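Long-range contacts in hypothetical protein MTH1491 (Methanothermobacter thermautotrophicus, PDB 1L1S), which is of unknown function but belongs to the DsrE/DsrF-like family, whose better-known members take part in sulfur metabolism: residues V7-E12 with W108-P113; G66-A71 with G89-S94; D13-V18 with D52-G57. One frame throughout, in Å; residues are numbered along the deposited sequence.

How the interactions relate
From the N terminus, strand 4-10 comes first, and interaction 1 ties it to the C-terminal strand 109-111, so that this contact closes the longest loop and encloses the other two. Interaction 3 joins the start of helix 15-31 to the turn leading into helix 56-64, and it is complete before interaction 2 begins. Interaction 2 then pairs strands 68-72 and 91-93 within a beta-alpha-beta unit. Interactions 1 and 2 lie in one parallel sheet, their centres 13 Å apart, and include its two outermost strands within the chain. Interactions 1 and 3 touch chiefly through Arg17, which packs against Glu12, Arg112 and Pro113, and Ile10 also packs on Val18; interactions 2 and 3 do not touch.

Interaction 1 (V7-E12 with W108-P113); sequences VFHIDE and WAYIRP
His9 and Tyr110 each have CG anti to the backbone N (chi1 166° and 170°). These torsions set each CG beside its own carbonyl carbon, and the rings, both on the Val7 face of the parallel pair, meet rim to rim with planes 44° apart. His9 ND1 and Tyr110 OH are hydrogen-bonded at 2.7 Å. His9 NE2 donates to Asp11 OD1 at 3.1 Å, striking it from above the carboxylate plane. Arg112 CG lies over one face of the imidazole, 4.2 Å from the centroid. An alanine in place of His9 would probably leave Tyr110 OH and Asp11 OD1 without this shared partner and open a gap beneath Arg112 CG.

Strand 4-10 pairs in parallel with 109-111, an outermost strand of the sheet within the chain, through Val7 N to Ala109 O (3.0 Å), Ile111 N to Val7 O (3.2 Å) and His9 N to Ile111 O (3.0 Å). On the other face, Phe8 carries Ile111 CB over its ring and meets Pro113 CG at its edge. Arg112 NH2 makes a weak bond to Glu12 OE2 (3.3 Å) and a charge-only bridge to Asp11 OD2, but its strongest polar partner is Pro113 O of the third subunit. Tyr110 OH likewise meets Arg112 N of that subunit. Buried polar groups thus link strand pairing to subunit assembly, and the nearby Arg112 charge would probably favour ionised Asp11 and Glu12.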
ATOM      1  N   VAL A   7      -3.155  10.066  -5.376  1.00 14.82           N
ATOM      2  CA  VAL A   7      -4.326   9.695  -4.615  1.00 14.41           C
ATOM      3  C   VAL A   7      -3.888   8.836  -3.426  1.00 14.06           C
ATOM      4  O   VAL A   7      -3.150   7.845  -3.591  1.00 13.58           O
ATOM      5  CB  VAL A   7      -5.348   8.909  -5.497  1.00 15.53           C
ATOM      6  CG1 VAL A   7      -4.679   7.716  -6.147  1.00 15.15           C
ATOM      7  CG2 VAL A   7      -6.519   8.440  -4.653  1.00 15.86           C
ATOM      8  N   PHE A   8      -4.317   9.245  -2.234  1.00 13.33           N
ATOM      9  CA  PHE A   8      -4.018   8.520  -1.000  1.00 12.53           C
ATOM     10  C   PHE A   8      -5.140   7.561  -0.705  1.00 13.18           C
ATOM     11  O   PHE A   8      -6.289   7.803  -1.064  1.00 12.62           O
ATOM     12  CB  PHE A   8      -3.859   9.450   0.191  1.00 12.44           C
ATOM     13  CG  PHE A   8      -2.570  10.210   0.199  1.00 11.89           C
ATOM     14  CD1 PHE A   8      -2.411  11.332  -0.593  1.00 11.82           C
ATOM     15  CD2 PHE A   8      -1.518   9.809   1.022  1.00 13.08           C
ATOM     16  CE1 PHE A   8      -1.213  12.059  -0.567  1.00 14.54           C
ATOM     17  CE2 PHE A   8      -0.318  10.520   1.063  1.00 12.40           C
ATOM     18  CZ  PHE A   8      -0.166  11.647   0.269  1.00 14.09           C
ATOM     19  N   HIS A   9      -4.792   6.477  -0.034  1.00 13.14           N
ATOM     20  CA  HIS A   9      -5.744   5.431   0.298  1.00 14.19           C
ATOM     21  C   HIS A   9      -5.701   5.161   1.786  1.00 15.19           C
ATOM     22  O   HIS A   9      -4.647   4.870   2.332  1.00 15.46           O
ATOM     23  CB  HIS A   9      -5.357   4.181  -0.505  1.00 14.59           C
ATOM     24  CG  HIS A   9      -6.012   2.911  -0.063  1.00 15.79           C
ATOM     25  ND1 HIS A   9      -5.709   1.695  -0.641  1.00 15.69           N
ATOM     26  CD2 HIS A   9      -6.927   2.649   0.901  1.00 16.61           C
ATOM     27  CE1 HIS A   9      -6.404   0.740  -0.052  1.00 14.45           C
ATOM     28  NE2 HIS A   9      -7.151   1.290   0.888  1.00 17.21           N
ATOM     29  N   ILE A  10      -6.844   5.290   2.441  1.00 15.62           N
ATOM     30  CA  ILE A  10      -6.927   4.989   3.862  1.00 16.33           C
ATOM     31  C   ILE A  10      -8.216   4.209   4.128  1.00 17.16           C
ATOM     32  O   ILE A  10      -9.286   4.603   3.681  1.00 17.64           O
ATOM     33  CB  ILE A  10      -6.881   6.270   4.706  1.00 16.95           C
ATOM     34  CG1 ILE A  10      -6.786   5.906   6.183  1.00 17.55           C
ATOM     35  CG2 ILE A  10      -8.097   7.154   4.427  1.00 16.18           C
ATOM     36  CD1 ILE A  10      -6.604   7.125   7.060  1.00 18.81           C
ATOM     37  N   ASP A  11      -8.107   3.080   4.818  1.00 17.50           N
ATOM     38  CA  ASP A  11      -9.287   2.285   5.127  1.00 18.94           C
ATOM     39  C   ASP A  11      -9.392   1.916   6.610  1.00 20.68           C
ATOM     40  O   ASP A  11     -10.116   0.993   6.981  1.00 21.19           O
ATOM     41  CB  ASP A  11      -9.340   1.025   4.242  1.00 18.21           C
ATOM     42  CG  ASP A  11      -8.042   0.207   4.278  1.00 17.95           C
ATOM     43  OD1 ASP A  11      -7.777  -0.531   3.298  1.00 18.60           O
ATOM     44  OD2 ASP A  11      -7.292   0.287   5.273  1.00 16.63           O
ATOM     45  N   GLU A  12      -8.671   2.646   7.450  1.00 21.82           N
ATOM     46  CA  GLU A  12      -8.689   2.421   8.899  1.00 25.07           C
ATOM     47  C   GLU A  12      -8.900   3.792   9.531  1.00 25.53           C
ATOM     48  O   GLU A  12      -8.724   4.809   8.864  1.00 25.36           O
ATOM     49  CB  GLU A  12      -7.347   1.835   9.373  1.00 26.32           C
ATOM     50  CG  GLU A  12      -6.906   0.607   8.569  1.00 32.11           C
ATOM     51  CD  GLU A  12      -5.444   0.211   8.797  1.00 33.99           C
ATOM     52  OE1 GLU A  12      -5.157  -0.517   9.776  1.00 35.90           O
ATOM     53  OE2 GLU A  12      -4.580   0.635   7.993  1.00 34.84           O
ATOM     54  N   TRP A 108      -2.188   8.668 -12.256  1.00 17.80           N
ATOM     55  CA  TRP A 108      -1.946   9.190 -10.918  1.00 16.21           C
ATOM     56  C   TRP A 108      -1.066   8.242 -10.098  1.00 15.04           C
ATOM     57  O   TRP A 108      -1.116   7.029 -10.272  1.00 13.94           O
ATOM     58  CB  TRP A 108      -3.272   9.388 -10.173  1.00 16.74           C
ATOM     59  CG  TRP A 108      -4.169  10.461 -10.727  1.00 17.34           C
ATOM     60  CD1 TRP A 108      -4.606  10.594 -12.022  1.00 15.90           C
ATOM     61  CD2 TRP A 108      -4.786  11.521  -9.985  1.00 17.04           C
ATOM     62  NE1 TRP A 108      -5.453  11.668 -12.124  1.00 16.04           N
ATOM     63  CE2 TRP A 108      -5.587  12.254 -10.893  1.00 16.39           C
ATOM     64  CE3 TRP A 108      -4.744  11.920  -8.638  1.00 17.02           C
ATOM     65  CZ2 TRP A 108      -6.345  13.372 -10.498  1.00 16.59           C
ATOM     66  CZ3 TRP A 108      -5.494  13.036  -8.241  1.00 16.24           C
ATOM     67  CH2 TRP A 108      -6.287  13.747  -9.176  1.00 16.05           C
ATOM     68  N   ALA A 109      -0.270   8.805  -9.195  1.00 14.41           N
ATOM     69  CA  ALA A 109       0.578   8.010  -8.327  1.00 13.74           C
ATOM     70  C   ALA A 109      -0.307   7.540  -7.150  1.00 14.11           C
ATOM     71  O   ALA A 109      -1.329   8.151  -6.846  1.00 14.18           O
ATOM     72  CB  ALA A 109       1.734   8.844  -7.824  1.00 13.19           C
ATOM     73  N   TYR A 110       0.098   6.459  -6.496  1.00 12.57           N
ATOM     74  CA  TYR A 110      -0.675   5.901  -5.407  1.00 12.84           C
ATOM     75  C   TYR A 110       0.127   5.801  -4.123  1.00 12.55           C
ATOM     76  O   TYR A 110       1.255   5.304  -4.115  1.00 13.28           O
ATOM     77  CB  TYR A 110      -1.179   4.524  -5.859  1.00 13.57           C
ATOM     78  CG  TYR A 110      -1.811   3.630  -4.812  1.00 13.15           C
ATOM     79  CD1 TYR A 110      -3.098   3.873  -4.331  1.00 12.46           C
ATOM     80  CD2 TYR A 110      -1.145   2.480  -4.366  1.00 11.95           C
ATOM     81  CE1 TYR A 110      -3.717   2.979  -3.431  1.00 12.83           C
ATOM     82  CE2 TYR A 110      -1.747   1.588  -3.469  1.00 12.64           C
ATOM     83  CZ  TYR A 110      -3.033   1.839  -3.009  1.00 13.78           C
ATOM     84  OH  TYR A 110      -3.635   0.944  -2.152  1.00 14.52           O
ATOM     85  N   ILE A 111      -0.454   6.283  -3.033  1.00 12.53           N
ATOM     86  CA  ILE A 111       0.209   6.212  -1.736  1.00 11.57           C
ATOM     87  C   ILE A 111      -0.734   5.618  -0.695  1.00 12.41           C
ATOM     88  O   ILE A 111      -1.839   6.107  -0.501  1.00 11.90           O
ATOM     89  CB  ILE A 111       0.656   7.605  -1.235  1.00 11.10           C
ATOM     90  CG1 ILE A 111       1.623   8.248  -2.232  1.00 12.34           C
ATOM     91  CG2 ILE A 111       1.315   7.475   0.115  1.00 11.02           C
ATOM     92  CD1 ILE A 111       2.893   7.471  -2.433  1.00 13.61           C
ATOM     93  N   ARG A 112      -0.274   4.581  -0.006  1.00 13.60           N
ATOM     94  CA  ARG A 112      -1.070   3.925   1.020  1.00 14.84           C
ATOM     95  C   ARG A 112      -0.312   4.031   2.355  1.00 14.52           C
ATOM     96  O   ARG A 112       0.504   3.188   2.694  1.00 13.89           O
ATOM     97  CB  ARG A 112      -1.302   2.466   0.598  1.00 16.14           C
ATOM     98  CG  ARG A 112      -2.445   1.732   1.314  1.00 19.46           C
ATOM     99  CD  ARG A 112      -2.053   1.293   2.706  1.00 20.64           C
ATOM    100  NE  ARG A 112      -3.058   0.413   3.296  1.00 22.99           N
ATOM    101  CZ  ARG A 112      -3.140   0.136   4.594  1.00 22.73           C
ATOM    102  NH1 ARG A 112      -2.274   0.678   5.439  1.00 23.54           N
ATOM    103  NH2 ARG A 112      -4.084  -0.681   5.045  1.00 22.05           N
ATOM    104  N   PRO A 113      -0.563   5.104   3.120  1.00 16.07           N
ATOM    105  CA  PRO A 113       0.131   5.270   4.400  1.00 17.08           C
ATOM    106  C   PRO A 113      -0.204   4.165   5.391  1.00 18.22           C
ATOM    107  O   PRO A 113       0.677   3.754   6.140  1.00 20.44           O
ATOM    108  CB  PRO A 113      -0.343   6.638   4.889  1.00 18.20           C
ATOM    109  CG  PRO A 113      -0.771   7.337   3.625  1.00 16.80           C
ATOM    110  CD  PRO A 113      -1.466   6.237   2.877  1.00 16.21           C
TER

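Interaction 2 (G66-A71 with G89-S94); sequences GVRFCA and GVDVVS
The guanidinium of Arg68 meets Asp91 at its edge: OD2 lies only 9° out of the guanidinium plane. Over one face sits Cys70 SG, 3.8 Å above the plane and offset toward the rim, while Val93 CG1 approaches the group obliquely. The carboxylate is turned 58° from the guanidinium, the two side chains cross at about a right angle, and OD2 is the oxygen that makes the contact. Arg68 NE donates to Asp91 OD2 at 2.9 Å, using the anti lone pair of that oxygen, with a fairly straight N-H...O angle. The Arg68 chain is extended from CG to NE, with CG anti to the backbone N (chi1 -177°), and its CG also passes near OD2.

The two strands run parallel, with Cys70 opposite Asp91 and Ala71 opposite Val92. Three backbone bonds fix the register: Asp91 N to Phe69 O (2.9 Å), Ala71 N to Asp91 O (2.8 Å) and Val93 N to Ala71 O (2.9 Å). Val93 CG1 packs on Cys70 CB at 3.8 Å, and Val93 CG2 lies 3.3 Å from Ala71 O. Val90 CG1 rests 3.6 Å from Phe69 O and also reaches the methyl of Ala71; Leu49 touches Phe69, Ala71 and Val90.

The segments belong to a beta-alpha-beta unit in which helix 73-78 lies between the strands in sequence, and His99 of helix 96-105 touches both Arg68 and Val93. Arg68 NH1 has a second acid partner, Glu38 on strand 35-41. Its charge is therefore shared between acids from the strands flanking 68-72, an arrangement that would probably favour the ionised forms of the two carboxylates, Asp91 and Glu38, and that adds an electrostatic link across three neighbouring strands.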
ATOM      1  N   GLY A  66      -7.243  22.790  -1.505  1.00 26.98           N
ATOM      2  CA  GLY A  66      -7.317  22.072  -2.764  1.00 25.15           C
ATOM      3  C   GLY A  66      -7.347  20.559  -2.677  1.00 24.19           C
ATOM      4  O   GLY A  66      -7.453  19.886  -3.703  1.00 23.79           O
ATOM      5  N   VAL A  67      -7.241  20.013  -1.469  1.00 22.49           N
ATOM      6  CA  VAL A  67      -7.274  18.564  -1.297  1.00 20.17           C
ATOM      7  C   VAL A  67      -8.715  18.060  -1.383  1.00 20.42           C
ATOM      8  O   VAL A  67      -9.606  18.549  -0.683  1.00 18.68           O
ATOM      9  CB  VAL A  67      -6.693  18.124   0.077  1.00 19.19           C
ATOM     10  CG1 VAL A  67      -6.735  16.597   0.195  1.00 18.31           C
ATOM     11  CG2 VAL A  67      -5.268  18.632   0.243  1.00 17.27           C
ATOM     12  N   ARG A  68      -8.926  17.064  -2.231  1.00 20.36           N
ATOM     13  CA  ARG A  68     -10.239  16.477  -2.409  1.00 20.41           C
ATOM     14  C   ARG A  68     -10.393  15.144  -1.654  1.00 21.40           C
ATOM     15  O   ARG A  68      -9.725  14.152  -1.965  1.00 19.74           O
ATOM     16  CB  ARG A  68     -10.506  16.252  -3.905  1.00 19.52           C
ATOM     17  CG  ARG A  68     -11.884  15.704  -4.210  1.00 20.21           C
ATOM     18  CD  ARG A  68     -12.008  15.249  -5.668  1.00 21.71           C
ATOM     19  NE  ARG A  68     -13.371  14.822  -5.980  1.00 20.44           N
ATOM     20  CZ  ARG A  68     -13.689  13.989  -6.966  1.00 22.07           C
ATOM     21  NH1 ARG A  68     -12.738  13.481  -7.738  1.00 19.99           N
ATOM     22  NH2 ARG A  68     -14.961  13.673  -7.188  1.00 21.62           N
ATOM     23  N   PHE A  69     -11.277  15.128  -0.661  1.00 21.38           N
ATOM     24  CA  PHE A  69     -11.530  13.904   0.088  1.00 22.14           C
ATOM     25  C   PHE A  69     -12.740  13.222  -0.545  1.00 23.09           C
ATOM     26  O   PHE A  69     -13.749  13.868  -0.814  1.00 22.35           O
ATOM     27  CB  PHE A  69     -11.803  14.211   1.560  1.00 21.11           C
ATOM     28  CG  PHE A  69     -10.595  14.700   2.298  1.00 22.57           C
ATOM     29  CD1 PHE A  69     -10.201  16.032   2.213  1.00 21.94           C
ATOM     30  CD2 PHE A  69      -9.841  13.827   3.075  1.00 21.64           C
ATOM     31  CE1 PHE A  69      -9.083  16.483   2.888  1.00 22.18           C
ATOM     32  CE2 PHE A  69      -8.719  14.271   3.756  1.00 21.70           C
ATOM     33  CZ  PHE A  69      -8.340  15.599   3.665  1.00 22.44           C
ATOM     34  N   CYS A  70     -12.617  11.919  -0.780  1.00 24.17           N
ATOM     35  CA  CYS A  70     -13.660  11.120  -1.413  1.00 25.73           C
ATOM     36  C   CYS A  70     -14.125   9.960  -0.540  1.00 26.19           C
ATOM     37  O   CYS A  70     -13.313   9.175  -0.061  1.00 26.29           O
ATOM     38  CB  CYS A  70     -13.137  10.563  -2.737  1.00 26.02           C
ATOM     39  SG  CYS A  70     -12.372  11.814  -3.802  1.00 29.62           S
ATOM     40  N   ALA A  71     -15.438   9.863  -0.348  1.00 27.60           N
ATOM     41  CA  ALA A  71     -16.046   8.802   0.447  1.00 28.87           C
ATOM     42  C   ALA A  71     -16.628   7.784  -0.527  1.00 30.18           C
ATOM     43  O   ALA A  71     -17.044   8.138  -1.629  1.00 29.73           O
ATOM     44  CB  ALA A  71     -17.143   9.376   1.337  1.00 29.02           C
ATOM     45  N   GLY A  89     -17.725  19.674   1.840  1.00 30.16           N
ATOM     46  CA  GLY A  89     -16.514  19.702   1.045  1.00 29.39           C
ATOM     47  C   GLY A  89     -16.076  18.310   0.649  1.00 28.96           C
ATOM     48  O   GLY A  89     -15.351  18.131  -0.326  1.00 29.54           O
ATOM     49  N   VAL A  90     -16.507  17.314   1.415  1.00 28.04           N
ATOM     50  CA  VAL A  90     -16.165  15.932   1.113  1.00 26.41           C
ATOM     51  C   VAL A  90     -17.044  15.461  -0.026  1.00 25.63           C
ATOM     52  O   VAL A  90     -18.266  15.625   0.021  1.00 26.50           O
ATOM     53  CB  VAL A  90     -16.411  15.000   2.325  1.00 25.92           C
ATOM     54  CG1 VAL A  90     -15.989  13.566   1.970  1.00 25.22           C
ATOM     55  CG2 VAL A  90     -15.641  15.502   3.533  1.00 24.03           C
ATOM     56  N   ASP A  91     -16.427  14.871  -1.042  1.00 24.97           N
ATOM     57  CA  ASP A  91     -17.154  14.369  -2.196  1.00 25.26           C
ATOM     58  C   ASP A  91     -17.374  12.876  -2.083  1.00 24.97           C
ATOM     59  O   ASP A  91     -16.684  12.187  -1.339  1.00 25.73           O
ATOM     60  CB  ASP A  91     -16.395  14.653  -3.493  1.00 26.50           C
ATOM     61  CG  ASP A  91     -16.152  16.133  -3.718  1.00 29.42           C
ATOM     62  OD1 ASP A  91     -16.945  16.970  -3.207  1.00 29.97           O
ATOM     63  OD2 ASP A  91     -15.170  16.457  -4.422  1.00 31.22           O
ATOM     64  N   VAL A  92     -18.332  12.383  -2.843  1.00 24.17           N
ATOM     65  CA  VAL A  92     -18.672  10.976  -2.843  1.00 24.72           C
ATOM     66  C   VAL A  92     -18.374  10.395  -4.217  1.00 24.80           C
ATOM     67  O   VAL A  92     -18.722  10.986  -5.242  1.00 24.54           O
ATOM     68  CB  VAL A  92     -20.170  10.768  -2.529  1.00 24.79           C
ATOM     69  CG1 VAL A  92     -20.510   9.294  -2.531  1.00 26.00           C
ATOM     70  CG2 VAL A  92     -20.499  11.358  -1.177  1.00 25.16           C
ATOM     71  N   VAL A  93     -17.692   9.257  -4.231  1.00 24.29           N
ATOM     72  CA  VAL A  93     -17.382   8.581  -5.481  1.00 24.16           C
ATOM     73  C   VAL A  93     -18.197   7.308  -5.438  1.00 24.21           C
ATOM     74  O   VAL A  93     -18.583   6.857  -4.362  1.00 24.05           O
ATOM     75  CB  VAL A  93     -15.868   8.257  -5.619  1.00 23.79           C
ATOM     76  CG1 VAL A  93     -15.088   9.543  -5.819  1.00 23.49           C
ATOM     77  CG2 VAL A  93     -15.367   7.499  -4.392  1.00 22.14           C
ATOM     78  N   SER A  94     -18.474   6.741  -6.603  1.00 24.65           N
ATOM     79  CA  SER A  94     -19.274   5.534  -6.669  1.00 25.40           C
ATOM     80  C   SER A  94     -18.620   4.346  -5.966  1.00 25.77           C
ATOM     81  O   SER A  94     -19.311   3.505  -5.402  1.00 26.03           O
ATOM     82  CB  SER A  94     -19.573   5.196  -8.133  1.00 26.17           C
ATOM     83  OG  SER A  94     -18.393   5.217  -8.916  1.00 28.54           O
TER

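Interaction 3 (D13-V18 with D52-G57); sequences DDESRV and DSEYSG
Tyr55 and Val18 carry the contact, and the turn around Tyr55 holds the tyrosine. At Ser53 the hydroxyl accepts from Tyr55 N at 3.1 Å, forming an ST turn, while Ser53 O receives both Ser56 N and Ser56 OG, the latter at 2.7 Å. These bonds accompany a type I beta turn from Ser53 to Ser56.

Next in order, Glu54 has CG between its backbone N and carbonyl carbon (chi1 57°). That CG lies 3.4 Å above the plane of the Tyr55 ring, offset toward the rim. Farther out, Glu54 OE1 comes within 4.1 Å of Glu15 OE2, with the two carboxylate planes at 90°; these like charges, if both ionised, would repel each other, though solvent around these exposed residues would probably weaken the effect.

Tyr55 then presents its opposite face to Val18. The two side chains reach tip to tip, and Val18 CG1, anti to its backbone N, stands over the ring centre, 3.4 Å from the centroid and 11° off the ring normal, a close CH-pi contact. Glu54 and Val18 thus cover the two ring faces, while Glu15 CA sits near the ring plane at its edge, 3.2 Å from Tyr55 OH. No hydrogen bond crosses between the segments, so the contact rests on packing.

Tyr55 is the N-cap residue of helix 56-64, and Ser56 begins that helix. On the facing segment Asp14 is the N-cap of helix 15-31, its OD1 accepting from Arg17 N. Val18 also touches Val48, and Asp13 OD2 is hydrogen-bonded to Asn47 ND2, so the loop leading to Tyr55 adds further contacts. The arrangement brings together the beginnings of helices 15-31 and 56-64, one entered just after strand 4-10 and the other leading on to strand 68-72.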
ATOM      1  N   ASP A  13      -9.281   3.833  10.803  1.00 26.73           N
ATOM      2  CA  ASP A  13      -9.480   5.123  11.453  1.00 28.40           C
ATOM      3  C   ASP A  13      -8.706   5.262  12.761  1.00 27.95           C
ATOM      4  O   ASP A  13      -8.965   6.172  13.547  1.00 27.75           O
ATOM      5  CB  ASP A  13     -10.974   5.395  11.677  1.00 29.36           C
ATOM      6  CG  ASP A  13     -11.611   4.438  12.673  1.00 31.36           C
ATOM      7  OD1 ASP A  13     -11.120   3.302  12.825  1.00 31.87           O
ATOM      8  OD2 ASP A  13     -12.628   4.819  13.292  1.00 34.43           O
ATOM      9  N   ASP A  14      -7.753   4.362  12.992  1.00 28.27           N
ATOM     10  CA  ASP A  14      -6.940   4.448  14.199  1.00 28.29           C
ATOM     11  C   ASP A  14      -6.135   5.750  14.110  1.00 27.08           C
ATOM     12  O   ASP A  14      -5.659   6.141  13.033  1.00 25.34           O
ATOM     13  CB  ASP A  14      -6.026   3.217  14.337  1.00 29.96           C
ATOM     14  CG  ASP A  14      -4.943   3.159  13.282  1.00 32.90           C
ATOM     15  OD1 ASP A  14      -3.860   3.741  13.508  1.00 34.09           O
ATOM     16  OD2 ASP A  14      -5.176   2.531  12.221  1.00 34.98           O
ATOM     17  N   GLU A  15      -6.021   6.432  15.246  1.00 25.87           N
ATOM     18  CA  GLU A  15      -5.334   7.712  15.317  1.00 26.41           C
ATOM     19  C   GLU A  15      -3.991   7.825  14.582  1.00 25.08           C
ATOM     20  O   GLU A  15      -3.849   8.627  13.662  1.00 25.46           O
ATOM     21  CB  GLU A  15      -5.191   8.118  16.795  1.00 28.12           C
ATOM     22  CG  GLU A  15      -4.307   9.329  17.033  1.00 31.37           C
ATOM     23  CD  GLU A  15      -4.757  10.191  18.214  1.00 33.28           C
ATOM     24  OE1 GLU A  15      -3.926  10.970  18.715  1.00 34.84           O
ATOM     25  OE2 GLU A  15      -5.935  10.105  18.633  1.00 34.33           O
ATOM     26  N   SER A  16      -3.002   7.030  14.969  1.00 24.40           N
ATOM     27  CA  SER A  16      -1.694   7.117  14.316  1.00 24.08           C
ATOM     28  C   SER A  16      -1.749   7.052  12.785  1.00 22.15           C
ATOM     29  O   SER A  16      -1.056   7.796  12.110  1.00 22.70           O
ATOM     30  CB  SER A  16      -0.764   6.039  14.870  1.00 24.95           C
ATOM     31  OG  SER A  16      -1.461   4.814  15.025  1.00 29.35           O
ATOM     32  N   ARG A  17      -2.581   6.184  12.226  1.00 21.55           N
ATOM     33  CA  ARG A  17      -2.672   6.093  10.769  1.00 20.54           C
ATOM     34  C   ARG A  17      -3.280   7.368  10.170  1.00 19.77           C
ATOM     35  O   ARG A  17      -2.824   7.877   9.150  1.00 17.60           O
ATOM     36  CB  ARG A  17      -3.524   4.886  10.374  1.00 22.28           C
ATOM     37  CG  ARG A  17      -3.514   4.568   8.886  1.00 25.30           C
ATOM     38  CD  ARG A  17      -2.798   3.256   8.598  1.00 28.95           C
ATOM     39  NE  ARG A  17      -1.340   3.362   8.682  1.00 29.74           N
ATOM     40  CZ  ARG A  17      -0.560   2.466   9.284  1.00 31.47           C
ATOM     41  NH1 ARG A  17      -1.096   1.397   9.867  1.00 30.88           N
ATOM     42  NH2 ARG A  17       0.762   2.631   9.293  1.00 31.66           N
ATOM     43  N   VAL A  18      -4.317   7.886  10.817  1.00 19.37           N
ATOM     44  CA  VAL A  18      -4.976   9.086  10.332  1.00 19.20           C
ATOM     45  C   VAL A  18      -4.023  10.279  10.377  1.00 19.17           C
ATOM     46  O   VAL A  18      -3.904  11.022   9.419  1.00 19.90           O
ATOM     47  CB  VAL A  18      -6.262   9.380  11.157  1.00 18.58           C
ATOM     48  CG1 VAL A  18      -6.935  10.648  10.652  1.00 18.25           C
ATOM     49  CG2 VAL A  18      -7.211   8.198  11.058  1.00 18.53           C
ATOM     50  N   ASP A  52     -19.010  14.822  12.588  1.00 32.18           N
ATOM     51  CA  ASP A  52     -18.682  14.760  14.009  1.00 34.12           C
ATOM     52  C   ASP A  52     -17.295  14.187  14.302  1.00 34.08           C
ATOM     53  O   ASP A  52     -16.992  13.826  15.432  1.00 34.21           O
ATOM     54  CB  ASP A  52     -19.741  13.938  14.751  1.00 36.16           C
ATOM     55  CG  ASP A  52     -19.830  12.491  14.254  1.00 39.17           C
ATOM     56  OD1 ASP A  52     -20.803  11.797  14.631  1.00 40.24           O
ATOM     57  OD2 ASP A  52     -18.932  12.040  13.503  1.00 39.77           O
ATOM     58  N   SER A  53     -16.447  14.122  13.286  1.00 33.93           N
ATOM     59  CA  SER A  53     -15.114  13.577  13.462  1.00 33.19           C
ATOM     60  C   SER A  53     -14.160  14.547  14.132  1.00 32.46           C
ATOM     61  O   SER A  53     -14.210  15.748  13.897  1.00 31.87           O
ATOM     62  CB  SER A  53     -14.542  13.155  12.108  1.00 34.34           C
ATOM     63  OG  SER A  53     -13.194  12.745  12.230  1.00 34.87           O
ATOM     64  N   GLU A  54     -13.291  14.002  14.971  1.00 32.52           N
ATOM     65  CA  GLU A  54     -12.278  14.779  15.680  1.00 32.06           C
ATOM     66  C   GLU A  54     -11.261  15.352  14.690  1.00 30.73           C
ATOM     67  O   GLU A  54     -10.462  16.217  15.039  1.00 30.85           O
ATOM     68  CB  GLU A  54     -11.553  13.870  16.658  1.00 33.60           C
ATOM     69  CG  GLU A  54     -10.927  12.674  15.960  1.00 37.56           C
ATOM     70  CD  GLU A  54     -10.483  11.591  16.923  1.00 40.03           C
ATOM     71  OE1 GLU A  54      -9.476  11.805  17.642  1.00 41.61           O
ATOM     72  OE2 GLU A  54     -11.147  10.528  16.965  1.00 40.73           O
ATOM     73  N   TYR A  55     -11.291  14.868  13.453  1.00 29.12           N
ATOM     74  CA  TYR A  55     -10.354  15.336  12.436  1.00 27.91           C
ATOM     75  C   TYR A  55     -10.990  16.335  11.472  1.00 28.06           C
ATOM     76  O   TYR A  55     -10.368  16.731  10.479  1.00 27.72           O
ATOM     77  CB  TYR A  55      -9.820  14.146  11.632  1.00 27.32           C
ATOM     78  CG  TYR A  55      -9.284  12.998  12.460  1.00 25.70           C
ATOM     79  CD1 TYR A  55     -10.047  11.841  12.666  1.00 24.93           C
ATOM     80  CD2 TYR A  55      -8.005  13.053  13.014  1.00 25.05           C
ATOM     81  CE1 TYR A  55      -9.543  10.764  13.400  1.00 25.55           C
ATOM     82  CE2 TYR A  55      -7.485  11.986  13.751  1.00 25.20           C
ATOM     83  CZ  TYR A  55      -8.252  10.846  13.941  1.00 26.73           C
ATOM     84  OH  TYR A  55      -7.732   9.787  14.655  1.00 28.01           O
ATOM     85  N   SER A  56     -12.231  16.729  11.759  1.00 27.29           N
ATOM     86  CA  SER A  56     -12.958  17.663  10.904  1.00 27.39           C
ATOM     87  C   SER A  56     -12.192  18.950  10.621  1.00 26.51           C
ATOM     88  O   SER A  56     -12.205  19.443   9.499  1.00 26.44           O
ATOM     89  CB  SER A  56     -14.332  17.983  11.508  1.00 27.61           C
ATOM     90  OG  SER A  56     -14.229  18.243  12.898  1.00 30.18           O
ATOM     91  N   GLY A  57     -11.520  19.490  11.631  1.00 25.72           N
ATOM     92  CA  GLY A  57     -10.747  20.700  11.418  1.00 25.71           C
ATOM     93  C   GLY A  57      -9.676  20.453  10.365  1.00 26.01           C
ATOM     94  O   GLY A  57      -9.511  21.240   9.424  1.00 24.95           O
TER